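Local coordinates for protein motility-associated killing factor MakB (Vibrio cholerae serotype O1, PDB 6W1W) that forms one component of a three-part cytotoxin that resembles alpha-pore-forming toxins, and probably acts with its partner proteins to perforate target-cell membranes, at residues I26-Y29 with D30-C33; D44-W47 with L48-R52; V61-E64 with F65-Q68; N133-K136 with N137-L141; L248-E251 with E252-A255. All blocks are in the same frame, centred on the assembly; numbering follows the deposited sequence. Where two conformers were deposited one is given.

Contact 1: residues I26-Y29 with D30-C33; sequences ISNY and DATC
C33 SG lies over one face of the Y29 ring, a Cys sulfur-aromatic contact between residues one turn apart on helix 9-35. The evidence is a separation of 4.2 Å between C33 SG and the centroid of the Y29 ring, on a line 27° off the ring normal. The sulfur sits nearer the hydroxyl end of the phenol, with Y29 CE2 at 3.8 Å from C33 SG. Y29 reaches this place because its CG stands anti to the backbone N (chi1 175°), which sends the ring along the helix toward C33.

This is the tightly packed side. Y29 also meets L266 and M269 of helix 251-270 and M62 of helix 46-66, while C33 touches L58, which places ring and sulfur inside the helical bundle. The side bearing S27, N28 and A31 is looser: all three are partly exposed, and A31 CB approaches N28 O to 3.7 Å.

The helix is kinked here: Y29 N bonds I26 O, three residues back, at 3.0 Å. Regular bonding resumes with T32 N to N28 O, and C33 N follows to Y29 O at 3.0 Å. T32 marks the recovery: with OG1 held beside its own backbone N (chi1 -54°), the hydroxyl doubles the main-chain bond. T32 OG1 is also hydrogen-bonded to A215 O, which ties this turn to strand 209-220. N28 O is gripped from opposite faces of its plane, by T32 N at 2.7 Å and by T32 OG1 at 2.7 Å.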
loop_
_atom_site.group_PDB
_atom_site.type_symbol
_atom_site.label_atom_id
_atom_site.label_comp_id
_atom_site.label_asym_id
_atom_site.label_seq_id
_atom_site.Cartn_x
_atom_site.Cartn_y
_atom_site.Cartn_z
ATOM N N ILE A 26 -0.131 -0.378 -1.278
ATOM C CA ILE A 26 -0.915 -0.104 -2.472
ATOM C C ILE A 26 -0.447 1.169 -3.164
ATOM O O ILE A 26 -0.392 1.231 -4.393
ATOM C CB ILE A 26 -2.414 -0.023 -2.101
ATOM C CG1 ILE A 26 -3.099 -1.394 -2.231
ATOM C CG2 ILE A 26 -3.154 1.040 -2.925
ATOM C CD1 ILE A 26 -2.516 -2.496 -1.381
ATOM N N SER A 27 -0.070 2.179 -2.376
ATOM C CA SER A 27 0.277 3.485 -2.927
ATOM C C SER A 27 1.529 3.445 -3.794
ATOM O O SER A 27 1.738 4.358 -4.602
ATOM C CB SER A 27 0.469 4.504 -1.801
ATOM O OG SER A 27 1.562 4.152 -0.969
ATOM N N ASN A 28 2.359 2.417 -3.659
ATOM C CA ASN A 28 3.539 2.285 -4.500
ATOM C C ASN A 28 3.370 1.239 -5.594
ATOM O O ASN A 28 4.247 1.112 -6.453
ATOM C CB ASN A 28 4.771 1.977 -3.640
ATOM C CG ASN A 28 5.299 3.212 -2.927
ATOM O OD1 ASN A 28 5.972 4.049 -3.530
ATOM N ND2 ASN A 28 4.986 3.337 -1.639
ATOM N N TYR A 29 2.257 0.500 -5.594
ATOM C CA TYR A 29 1.909 -0.280 -6.778
ATOM C C TYR A 29 1.655 0.644 -7.960
ATOM O O TYR A 29 1.931 0.281 -9.110
ATOM C CB TYR A 29 0.681 -1.150 -6.516
ATOM C CG TYR A 29 0.201 -1.902 -7.738
ATOM C CD1 TYR A 29 0.754 -3.128 -8.084
ATOM C CD2 TYR A 29 -0.813 -1.391 -8.544
ATOM C CE1 TYR A 29 0.322 -3.821 -9.200
ATOM C CE2 TYR A 29 -1.254 -2.074 -9.664
ATOM C CZ TYR A 29 -0.683 -3.290 -9.987
ATOM O OH TYR A 29 -1.114 -3.982 -11.097
ATOM N N ASP A 30 1.126 1.839 -7.690
ATOM C CA ASP A 30 1.043 2.867 -8.718
ATOM C C ASP A 30 2.434 3.263 -9.197
ATOM O O ASP A 30 2.742 3.183 -10.395
ATOM C CB ASP A 30 0.281 4.080 -8.180
ATOM C CG ASP A 30 0.396 5.291 -9.085
ATOM O OD1 ASP A 30 -0.057 5.221 -10.248
ATOM O OD2 ASP A 30 0.945 6.315 -8.628
ATOM N N ALA A 31 3.300 3.670 -8.259
ATOM C CA ALA A 31 4.656 4.084 -8.608
ATOM C C ALA A 31 5.401 2.990 -9.360
ATOM O O ALA A 31 6.132 3.270 -10.317
ATOM C CB ALA A 31 5.424 4.479 -7.350
ATOM N N THR A 32 5.225 1.733 -8.942
ATOM C CA THR A 32 5.785 0.617 -9.696
ATOM C C THR A 32 5.246 0.599 -11.123
ATOM O O THR A 32 5.986 0.309 -12.072
ATOM C CB THR A 32 5.467 -0.707 -8.992
ATOM O OG1 THR A 32 5.912 -0.661 -7.630
ATOM C CG2 THR A 32 6.133 -1.886 -9.705
ATOM N N CYS A 33 3.956 0.905 -11.293
ATOM C CA CYS A 33 3.344 0.853 -12.617
ATOM C C CYS A 33 3.826 1.982 -13.514
ATOM O O CYS A 33 4.002 1.774 -14.722
ATOM C CB CYS A 33 1.820 0.887 -12.499
ATOM S SG CYS A 33 1.061 -0.751 -12.382
#

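Contact 2: residues D44-W47 with L48-R52; sequences DPNW and LVEVR
L48 rests against W47 and P45 and reaches D44 with its far end, so its side chain maps the contact atom by atom. At its root, L48 CB stands 4.0 Å from the centroid of the W47 six-membered ring and 10° off the ring normal, a CH-pi contact over one face of the indole. P45 CD touches the same carbon at 4.2 Å. One bond farther out, L48 CG approaches D44 OD1. There the side chain forks: L48 CD1 stays with the indole, 3.6 Å from W47 CZ3, whereas L48 CD2 lies 3.3 Å from D44 OD1. The indole lies alongside the chain because W47 CG is set between the backbone N and the carbonyl carbon (chi1 65°).

The setting is the start of helix 46-66, with P45 at the N-cap position. P45 O receives only weak bonds, from L48 N and V49 N; the first firm helical bond is E50 N to N46 O at 2.9 Å, followed by V51 N to W47 O. W47 and P45 also pack on E252 of helix 251-270.

D44, ahead of the helix, reaches forward two turns to R52. The salt bridge joins R52 NH1 to the syn lone pair of D44 OD1 at 2.9 Å, and that oxygen lies in the guanidinium plane at its edge. Carboxylate and guanidinium planes are 66° apart; OD1 makes the salt bridge, while D44 OD2 stays farther off, at 3.4 Å from R52 NH1. V51 CG2 comes to the edge of the indole, near W47 CE3.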
loop_
_atom_site.group_PDB
_atom_site.type_symbol
_atom_site.label_atom_id
_atom_site.label_comp_id
_atom_site.label_asym_id
_atom_site.label_seq_id
_atom_site.Cartn_x
_atom_site.Cartn_y
_atom_site.Cartn_z
ATOM N N ASP A 44 12.611 -8.324 -32.102
ATOM C CA ASP A 44 11.436 -7.638 -31.579
ATOM C C ASP A 44 10.184 -8.359 -32.062
ATOM O O ASP A 44 9.474 -7.853 -32.941
ATOM C CB ASP A 44 11.435 -6.166 -31.999
ATOM C CG ASP A 44 10.606 -5.300 -31.077
ATOM O OD1 ASP A 44 9.992 -5.851 -30.140
ATOM O OD2 ASP A 44 10.574 -4.072 -31.287
ATOM N N PRO A 45 9.882 -9.544 -31.512
ATOM C CA PRO A 45 8.769 -10.341 -32.039
ATOM C C PRO A 45 7.414 -9.767 -31.662
ATOM O O PRO A 45 7.331 -8.704 -31.041
ATOM C CB PRO A 45 8.995 -11.717 -31.402
ATOM C CG PRO A 45 9.632 -11.392 -30.095
ATOM C CD PRO A 45 10.512 -10.192 -30.349
ATOM N N ASN A 46 6.343 -10.473 -32.027
ATOM C CA ASN A 46 5.002 -9.919 -31.861
ATOM C C ASN A 46 4.625 -9.794 -30.389
ATOM O O ASN A 46 4.159 -8.735 -29.950
ATOM C CB ASN A 46 3.972 -10.769 -32.609
ATOM C CG ASN A 46 2.551 -10.241 -32.448
ATOM O OD1 ASN A 46 1.745 -10.812 -31.713
ATOM N ND2 ASN A 46 2.246 -9.142 -33.130
ATOM N N TRP A 47 4.814 -10.867 -29.608
ATOM C CA TRP A 47 4.364 -10.851 -28.218
ATOM C C TRP A 47 4.951 -9.675 -27.451
ATOM O O TRP A 47 4.306 -9.151 -26.535
ATOM C CB TRP A 47 4.713 -12.171 -27.523
ATOM C CG TRP A 47 6.197 -12.433 -27.366
ATOM C CD1 TRP A 47 6.991 -13.172 -28.199
ATOM C CD2 TRP A 47 7.050 -11.967 -26.310
ATOM N NE1 TRP A 47 8.280 -13.191 -27.728
ATOM C CE2 TRP A 47 8.345 -12.456 -26.573
ATOM C CE3 TRP A 47 6.845 -11.180 -25.173
ATOM C CZ2 TRP A 47 9.429 -12.185 -25.739
ATOM C CZ3 TRP A 47 7.923 -10.910 -24.348
ATOM C CH2 TRP A 47 9.197 -11.412 -24.633
ATOM N N LEU A 48 6.153 -9.228 -27.827
ATOM C CA LEU A 48 6.825 -8.149 -27.109
ATOM C C LEU A 48 6.226 -6.790 -27.450
ATOM O O LEU A 48 6.003 -5.961 -26.559
ATOM C CB LEU A 48 8.324 -8.165 -27.419
ATOM C CG LEU A 48 9.176 -7.189 -26.610
ATOM C CD1 LEU A 48 9.137 -7.568 -25.145
ATOM C CD2 LEU A 48 10.605 -7.153 -27.126
ATOM N N VAL A 49 5.983 -6.536 -28.741
ATOM C CA VAL A 49 5.252 -5.332 -29.132
ATOM C C VAL A 49 3.874 -5.333 -28.488
ATOM O O VAL A 49 3.367 -4.290 -28.057
ATOM C CB VAL A 49 5.162 -5.227 -30.667
ATOM C CG1 VAL A 49 4.544 -3.897 -31.080
ATOM C CG2 VAL A 49 6.538 -5.391 -31.295
ATOM N N GLU A 50 3.262 -6.516 -28.388
ATOM C CA GLU A 50 1.993 -6.649 -27.684
ATOM C C GLU A 50 2.149 -6.338 -26.199
ATOM O O GLU A 50 1.286 -5.682 -25.603
ATOM C CB GLU A 50 1.440 -8.058 -27.893
ATOM C CG GLU A 50 -0.014 -8.241 -27.494
ATOM C CD GLU A 50 -0.553 -9.599 -27.899
ATOM O OE1 GLU A 50 -0.671 -9.856 -29.116
ATOM O OE2 GLU A 50 -0.848 -10.414 -26.999
ATOM N N VAL A 51 3.248 -6.786 -25.587
ATOM C CA VAL A 51 3.437 -6.577 -24.153
ATOM C C VAL A 51 3.671 -5.102 -23.849
ATOM O O VAL A 51 3.159 -4.570 -22.856
ATOM C CB VAL A 51 4.585 -7.463 -23.630
ATOM C CG1 VAL A 51 5.199 -6.878 -22.377
ATOM C CG2 VAL A 51 4.071 -8.857 -23.341
ATOM N N ARG A 52 4.444 -4.419 -24.697
ATOM C CA ARG A 52 4.675 -2.992 -24.499
ATOM C C ARG A 52 3.365 -2.220 -24.511
ATOM O O ARG A 52 3.168 -1.299 -23.707
ATOM C CB ARG A 52 5.617 -2.450 -25.574
ATOM C CG ARG A 52 6.875 -1.791 -25.037
ATOM C CD ARG A 52 7.726 -1.215 -26.162
ATOM N NE ARG A 52 7.774 -2.100 -27.321
ATOM C CZ ARG A 52 8.559 -3.168 -27.418
ATOM N NH1 ARG A 52 8.534 -3.915 -28.511
ATOM N NH2 ARG A 52 9.368 -3.491 -26.420
#

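Contact 3: residues V61-E64 with F65-Q68; sequences VMNE and FMQQ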
loop_
_atom_site.group_PDB
_atom_site.type_symbol
_atom_site.label_atom_id
_atom_site.label_comp_id
_atom_site.label_asym_id
_atom_site.label_seq_id
_atom_site.Cartn_x
_atom_site.Cartn_y
_atom_site.Cartn_z
ATOM N N VAL A 61 -4.931 2.204 -16.782
ATOM C CA VAL A 61 -6.023 1.639 -15.996
ATOM C C VAL A 61 -5.938 2.112 -14.550
ATOM O O VAL A 61 -6.959 2.397 -13.912
ATOM C CB VAL A 61 -6.007 0.104 -16.107
ATOM C CG1 VAL A 61 -6.684 -0.527 -14.911
ATOM C CG2 VAL A 61 -6.689 -0.338 -17.395
ATOM N N MET A 62 -4.722 2.229 -14.017
ATOM C CA MET A 62 -4.546 2.643 -12.631
ATOM C C MET A 62 -4.629 4.150 -12.440
ATOM O O MET A 62 -4.745 4.600 -11.294
ATOM C CB MET A 62 -3.207 2.130 -12.099
ATOM C CG MET A 62 -3.042 0.632 -12.243
ATOM S SD MET A 62 -4.449 -0.274 -11.570
ATOM C CE MET A 62 -4.333 0.146 -9.831
ATOM N N ASN A 63 -4.586 4.932 -13.524
ATOM C CA ASN A 63 -4.653 6.387 -13.414
ATOM C C ASN A 63 -5.927 6.861 -12.727
ATOM O O ASN A 63 -5.946 7.960 -12.161
ATOM C CB ASN A 63 -4.548 7.022 -14.802
ATOM C CG ASN A 63 -4.445 8.533 -14.747
ATOM O OD1 ASN A 63 -5.456 9.237 -14.739
ATOM N ND2 ASN A 63 -3.217 9.041 -14.713
ATOM N N GLU A 64 -6.990 6.060 -12.759
ATOM C CA GLU A 64 -8.224 6.450 -12.086
ATOM C C GLU A 64 -8.055 6.408 -10.572
ATOM O O GLU A 64 -8.377 7.377 -9.873
ATOM C CB GLU A 64 -9.371 5.541 -12.529
ATOM C CG GLU A 64 -10.702 5.862 -11.878
ATOM C CD GLU A 64 -11.706 4.737 -12.041
ATOM O OE1 GLU A 64 -11.332 3.684 -12.602
ATOM O OE2 GLU A 64 -12.865 4.907 -11.604
ATOM N N PHE A 65 -7.546 5.290 -10.049
ATOM C CA PHE A 65 -7.311 5.180 -8.613
ATOM C C PHE A 65 -6.146 6.060 -8.166
ATOM O O PHE A 65 -6.184 6.626 -7.067
ATOM C CB PHE A 65 -7.074 3.712 -8.240
ATOM C CG PHE A 65 -5.788 3.459 -7.492
ATOM C CD1 PHE A 65 -4.603 3.215 -8.176
ATOM C CD2 PHE A 65 -5.770 3.431 -6.105
ATOM C CE1 PHE A 65 -3.421 2.974 -7.492
ATOM C CE2 PHE A 65 -4.591 3.188 -5.415
ATOM C CZ PHE A 65 -3.416 2.959 -6.111
ATOM N N MET A 66 -5.119 6.198 -9.013
ATOM C CA MET A 66 -3.925 6.964 -8.656
ATOM C C MET A 66 -4.261 8.382 -8.211
ATOM O O MET A 66 -3.587 8.933 -7.334
ATOM C CB MET A 66 -2.956 6.997 -9.845
ATOM C CG MET A 66 -1.825 8.020 -9.741
ATOM S SD MET A 66 -0.928 8.267 -11.293
ATOM C CE MET A 66 0.068 9.700 -10.883
ATOM N N GLN A 67 -5.299 8.983 -8.789
ATOM C CA GLN A 67 -5.699 10.337 -8.431
ATOM C C GLN A 67 -6.737 10.372 -7.315
ATOM O O GLN A 67 -7.098 11.459 -6.854
ATOM C CB GLN A 67 -6.221 11.073 -9.667
ATOM C CG GLN A 67 -5.200 11.140 -10.798
ATOM C CD GLN A 67 -5.716 11.873 -12.024
ATOM O OE1 GLN A 67 -5.142 11.771 -13.108
ATOM N NE2 GLN A 67 -6.803 12.618 -11.856
ATOM N N GLN A 68 -7.218 9.216 -6.864
ATOM C CA GLN A 68 -8.081 9.154 -5.693
ATOM C C GLN A 68 -7.341 8.746 -4.427
ATOM O O GLN A 68 -7.867 8.956 -3.328
ATOM C CB GLN A 68 -9.240 8.180 -5.934
ATOM C CG GLN A 68 -10.297 8.710 -6.884
ATOM C CD GLN A 68 -10.927 9.999 -6.389
ATOM O OE1 GLN A 68 -11.592 10.022 -5.352
ATOM N NE2 GLN A 68 -10.714 11.083 -7.127
#
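M62 is bent twice, at chi2 (-51°) and again at chi3 (-65°), and the two turns fold its methyl onto F65, three residues ahead. This is the fraying C-terminal end of helix 46-66, weakly bonded at 65-66 and packed in a helical bundle against helices 9-35 and 100-151. The result is measurable: M62 CE lies 3.5 Å from F65 CD1 and 3.8 Å from F65 CE1, an apolar contact at the CD1-CE1 side of the ring. The same ring carries M62 O at its edge, near its plane, so the backbone and the side-chain tip of M62 both address F65. Neighbouring helices complete the buried surroundings, with F128 and S131 against F65 and with Y29 and A135 against M62.

The backbone shows the helix loosening. M66 N donates to M62 O at 2.8 Å in a nearly linear arrangement (158°), a normal helical bond. After it the spacing shortens, Q68 N bonding to F65 O at 2.8 Å, three residues back, just before helix 69-90 begins.

On the outer side the contact is more open. E64 is exposed, and its OE2 makes a salt bridge with K130 of helix 100-151. Q67 lies back along the chain, its CG 3.5 Å from N63 O. M66, extended throughout, carries its sulfur away toward D30, while the base of its side chain makes the close approach: M66 CB is 3.3 Å from M62 O.

Contact 4: residues N133-K136 with N137-L141; sequences NQAK and NAEEL
Residues N133-K136 run into N137-L141 as uninterrupted alpha-helix, each carbonyl of the first four meeting the amide four residues on. A138 N to Q134 O is the straightest of these bonds, 3.1 Å at 171°, and E140 N to K136 O follows at 3.2 Å and 163°. N137 N is shared: it donates to N133 O at 2.8 Å and weakly to Q134 O.

Among the side chains, K136 and E139 carry the contact. K136 bends at chi2 (-55°) and is then extended, which lays its tail along the helix toward E139; K136 CD passes 3.7 Å from E139 OE1. The ammonium closes a salt bridge, K136 NZ to E139 OE1 at 2.9 Å, on the syn lone pair of the carboxylate.

Both charges have further partners on the helix 251-270 side: NZ reaches E271 OE2 and S267 O, and E139 OE2 bonds S270 OG. This buried carboxylate is thereby held at both oxygens, which probably favours its charged form. A138 packs on L58 of helix 46-66. The arrangement is an intrahelical i to i+3 Lys-Glu salt bridge, set within the long helix 100-151 of a bundle resembling alpha-pore-forming toxins.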
loop_
_atom_site.group_PDB
_atom_site.type_symbol
_atom_site.label_atom_id
_atom_site.label_comp_id
_atom_site.label_asym_id
_atom_site.label_seq_id
_atom_site.Cartn_x
_atom_site.Cartn_y
_atom_site.Cartn_z
ATOM N N ASN A 133 -9.910 -5.086 -9.281
ATOM C CA ASN A 133 -10.334 -5.840 -10.458
ATOM C C ASN A 133 -9.792 -5.220 -11.738
ATOM O O ASN A 133 -9.488 -5.939 -12.699
ATOM C CB ASN A 133 -11.860 -5.919 -10.512
ATOM C CG ASN A 133 -12.450 -6.702 -9.352
ATOM O OD1 ASN A 133 -13.288 -6.193 -8.605
ATOM N ND2 ASN A 133 -12.022 -7.950 -9.203
ATOM N N GLN A 134 -9.668 -3.893 -11.770
ATOM C CA GLN A 134 -9.048 -3.235 -12.912
ATOM C C GLN A 134 -7.585 -3.639 -13.051
ATOM O O GLN A 134 -7.126 -3.983 -14.147
ATOM C CB GLN A 134 -9.195 -1.718 -12.775
ATOM C CG GLN A 134 -10.571 -1.220 -13.164
ATOM C CD GLN A 134 -11.027 -1.833 -14.472
ATOM O OE1 GLN A 134 -11.888 -2.716 -14.499
ATOM N NE2 GLN A 134 -10.430 -1.381 -15.569
ATOM N N ALA A 135 -6.840 -3.619 -11.938
ATOM C CA ALA A 135 -5.446 -4.053 -11.964
ATOM C C ALA A 135 -5.337 -5.537 -12.293
ATOM O O ALA A 135 -4.423 -5.956 -13.013
ATOM C CB ALA A 135 -4.779 -3.746 -10.625
ATOM N N LYS A 136 -6.266 -6.349 -11.780
ATOM C CA LYS A 136 -6.279 -7.767 -12.124
ATOM C C LYS A 136 -6.588 -7.989 -13.602
ATOM O O LYS A 136 -6.100 -8.956 -14.197
ATOM C CB LYS A 136 -7.288 -8.507 -11.247
ATOM C CG LYS A 136 -6.793 -8.753 -9.834
ATOM C CD LYS A 136 -5.468 -9.486 -9.881
ATOM C CE LYS A 136 -4.683 -9.323 -8.599
ATOM N NZ LYS A 136 -3.281 -9.790 -8.776
ATOM N N ASN A 137 -7.386 -7.108 -14.209
ATOM C CA ASN A 137 -7.703 -7.255 -15.628
ATOM C C ASN A 137 -6.483 -6.978 -16.499
ATOM O O ASN A 137 -6.109 -7.804 -17.341
ATOM C CB ASN A 137 -8.855 -6.326 -16.014
ATOM C CG ASN A 137 -10.211 -7.015 -15.970
ATOM O OD1 ASN A 137 -10.299 -8.246 -15.975
ATOM N ND2 ASN A 137 -11.280 -6.217 -15.941
ATOM N N ALA A 138 -5.853 -5.813 -16.319
ATOM C CA ALA A 138 -4.707 -5.461 -17.153
ATOM C C ALA A 138 -3.538 -6.410 -16.930
ATOM O O ALA A 138 -2.707 -6.587 -17.829
ATOM C CB ALA A 138 -4.275 -4.021 -16.886
ATOM N N GLU A 139 -3.452 -7.026 -15.748
ATOM C CA GLU A 139 -2.410 -8.018 -15.509
ATOM C C GLU A 139 -2.635 -9.263 -16.359
ATOM O O GLU A 139 -1.719 -9.730 -17.046
ATOM C CB GLU A 139 -2.355 -8.380 -14.023
ATOM C CG GLU A 139 -1.518 -7.425 -13.173
ATOM C CD GLU A 139 -1.752 -7.614 -11.683
ATOM O OE1 GLU A 139 -2.157 -8.727 -11.281
ATOM O OE2 GLU A 139 -1.548 -6.648 -10.918
ATOM N N GLU A 140 -3.858 -9.807 -16.332
ATOM C CA GLU A 140 -4.156 -11.022 -17.089
ATOM C C GLU A 140 -3.914 -10.832 -18.581
ATOM O O GLU A 140 -3.614 -11.798 -19.293
ATOM C CB GLU A 140 -5.600 -11.453 -16.835
ATOM C CG GLU A 140 -5.983 -12.779 -17.481
ATOM C CD GLU A 140 -7.446 -13.124 -17.282
ATOM O OE1 GLU A 140 -8.109 -12.446 -16.469
ATOM O OE2 GLU A 140 -7.932 -14.069 -17.940
ATOM N N LEU A 141 -4.038 -9.598 -19.070
ATOM C CA LEU A 141 -3.713 -9.329 -20.466
ATOM C C LEU A 141 -2.220 -9.478 -20.712
ATOM O O LEU A 141 -1.804 -10.085 -21.707
ATOM C CB LEU A 141 -4.188 -7.931 -20.857
ATOM C CG LEU A 141 -5.700 -7.713 -20.910
ATOM C CD1 LEU A 141 -5.990 -6.271 -21.274
ATOM C CD2 LEU A 141 -6.366 -8.672 -21.896
#

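Contact 5: residues L248-E251 with E252-A255; sequences LASE and EAQA
Q254 reaches back with its side-chain amide to A249, joining the first turn of helix 251-270 to the loop before it. Among the hydrogen bonds, Q254 NE2 donates to A249 O at 3.1 Å, coming from above the carbonyl plane, and more weakly to S250 O. The side chain gets there because CG lies beside the backbone N (chi1 -74°) and the chain is extended beyond it. Helical bonding starts at the same point, Q254 N to S250 O at 2.9 Å and A255 N to E251 O at 3.2 Å.

Apolar contacts are small. A249 CB meets A253 CB at 4.0 Å and Q254 CG at 4.2 Å, and the two alanines face I163 and M160 of helix 157-176. S250, at the N-cap position, sets its OG 3.4 Å from A253 CB, although the hydroxyl's hydrogen-bond partner is E156 OE1.

The amino end of the helix would probably suit the acidic side chains of E251 and E252. Because one glutamine serves A249 O and S250 O through NE2 while its OE1 takes V204 N, the loop, the helix start and the neighbouring strand end are tied together through a single buried amide.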
loop_
_atom_site.group_PDB
_atom_site.type_symbol
_atom_site.label_atom_id
_atom_site.label_comp_id
_atom_site.label_asym_id
_atom_site.label_seq_id
_atom_site.Cartn_x
_atom_site.Cartn_y
_atom_site.Cartn_z
ATOM N N LEU A 248 22.876 -18.747 -20.607
ATOM C CA LEU A 248 22.520 -20.039 -21.166
ATOM C C LEU A 248 21.305 -19.976 -22.081
ATOM O O LEU A 248 20.971 -20.985 -22.711
ATOM C CB LEU A 248 22.260 -21.037 -20.031
ATOM C CG LEU A 248 23.258 -20.923 -18.875
ATOM C CD1 LEU A 248 22.756 -21.687 -17.665
ATOM C CD2 LEU A 248 24.633 -21.416 -19.301
ATOM N N ALA A 249 20.654 -18.820 -22.180
ATOM C CA ALA A 249 19.413 -18.662 -22.922
ATOM C C ALA A 249 19.590 -17.648 -24.044
ATOM O O ALA A 249 20.467 -16.781 -23.998
ATOM C CB ALA A 249 18.270 -18.218 -21.997
ATOM N N SER A 250 18.730 -17.764 -25.054
ATOM C CA SER A 250 18.764 -16.881 -26.210
ATOM C C SER A 250 18.208 -15.499 -25.859
ATOM O O SER A 250 17.670 -15.265 -24.771
ATOM C CB SER A 250 17.975 -17.492 -27.365
ATOM O OG SER A 250 16.659 -17.816 -26.952
ATOM N N GLU A 251 18.335 -14.576 -26.815
ATOM C CA GLU A 251 17.938 -13.191 -26.574
ATOM C C GLU A 251 16.461 -13.089 -26.213
ATOM O O GLU A 251 16.098 -12.465 -25.209
ATOM C CB GLU A 251 18.249 -12.337 -27.801
ATOM C CG GLU A 251 19.727 -12.089 -28.031
ATOM C CD GLU A 251 20.051 -10.612 -28.103
ATOM O OE1 GLU A 251 19.162 -9.796 -27.773
ATOM O OE2 GLU A 251 21.190 -10.270 -28.490
ATOM N N GLU A 252 15.591 -13.691 -27.029
ATOM C CA GLU A 252 14.161 -13.633 -26.746
ATOM C C GLU A 252 13.824 -14.356 -25.450
ATOM O O GLU A 252 13.027 -13.860 -24.644
ATOM C CB GLU A 252 13.365 -14.225 -27.910
ATOM C CG GLU A 252 13.215 -13.296 -29.102
ATOM C CD GLU A 252 12.098 -13.725 -30.034
ATOM O OE1 GLU A 252 11.151 -14.397 -29.565
ATOM O OE2 GLU A 252 12.164 -13.388 -31.236
ATOM N N ALA A 253 14.426 -15.528 -25.231
ATOM C CA ALA A 253 14.148 -16.300 -24.026
ATOM C C ALA A 253 14.486 -15.515 -22.766
ATOM O O ALA A 253 13.787 -15.634 -21.752
ATOM C CB ALA A 253 14.922 -17.617 -24.062
ATOM N N GLN A 254 15.548 -14.709 -22.803
ATOM C CA GLN A 254 15.845 -13.847 -21.664
ATOM C C GLN A 254 14.737 -12.825 -21.458
ATOM O O GLN A 254 14.231 -12.659 -20.341
ATOM C CB GLN A 254 17.190 -13.147 -21.860
ATOM C CG GLN A 254 18.400 -14.046 -21.666
ATOM C CD GLN A 254 19.692 -13.358 -22.058
ATOM O OE1 GLN A 254 20.105 -12.380 -21.431
ATOM N NE2 GLN A 254 20.330 -13.856 -23.112
ATOM N N ALA A 255 14.340 -12.139 -22.535
ATOM C CA ALA A 255 13.251 -11.170 -22.441
ATOM C C ALA A 255 11.952 -11.842 -22.026
ATOM O O ALA A 255 11.164 -11.269 -21.263
ATOM C CB ALA A 255 13.068 -10.446 -23.774
#

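How the contacts relate
Contacts 1 to 5 follow one another along the chain, each a local contact within or at an end of a helix: contact 1 on helix 9-35, contacts 2 and 3 at the two ends of helix 46-66, contact 4 on helix 100-151 and contact 5 opening helix 251-270. Contacts 1, 3 and 4 cluster, with centres about 10 to 14 Å apart, and touch pairwise: I26 meets F65, V61 meets Q134, and Y29 OH makes a weak hydrogen bond to E139 OE2. Contacts 2 and 5, centres about 14 Å apart, meet through W47 and A255. Contact 3 lies about 34 Å from contact 5 between centres, so the five run from the middle of the elongated bundle toward one end, consistent with a toxin related to alpha-pore formers.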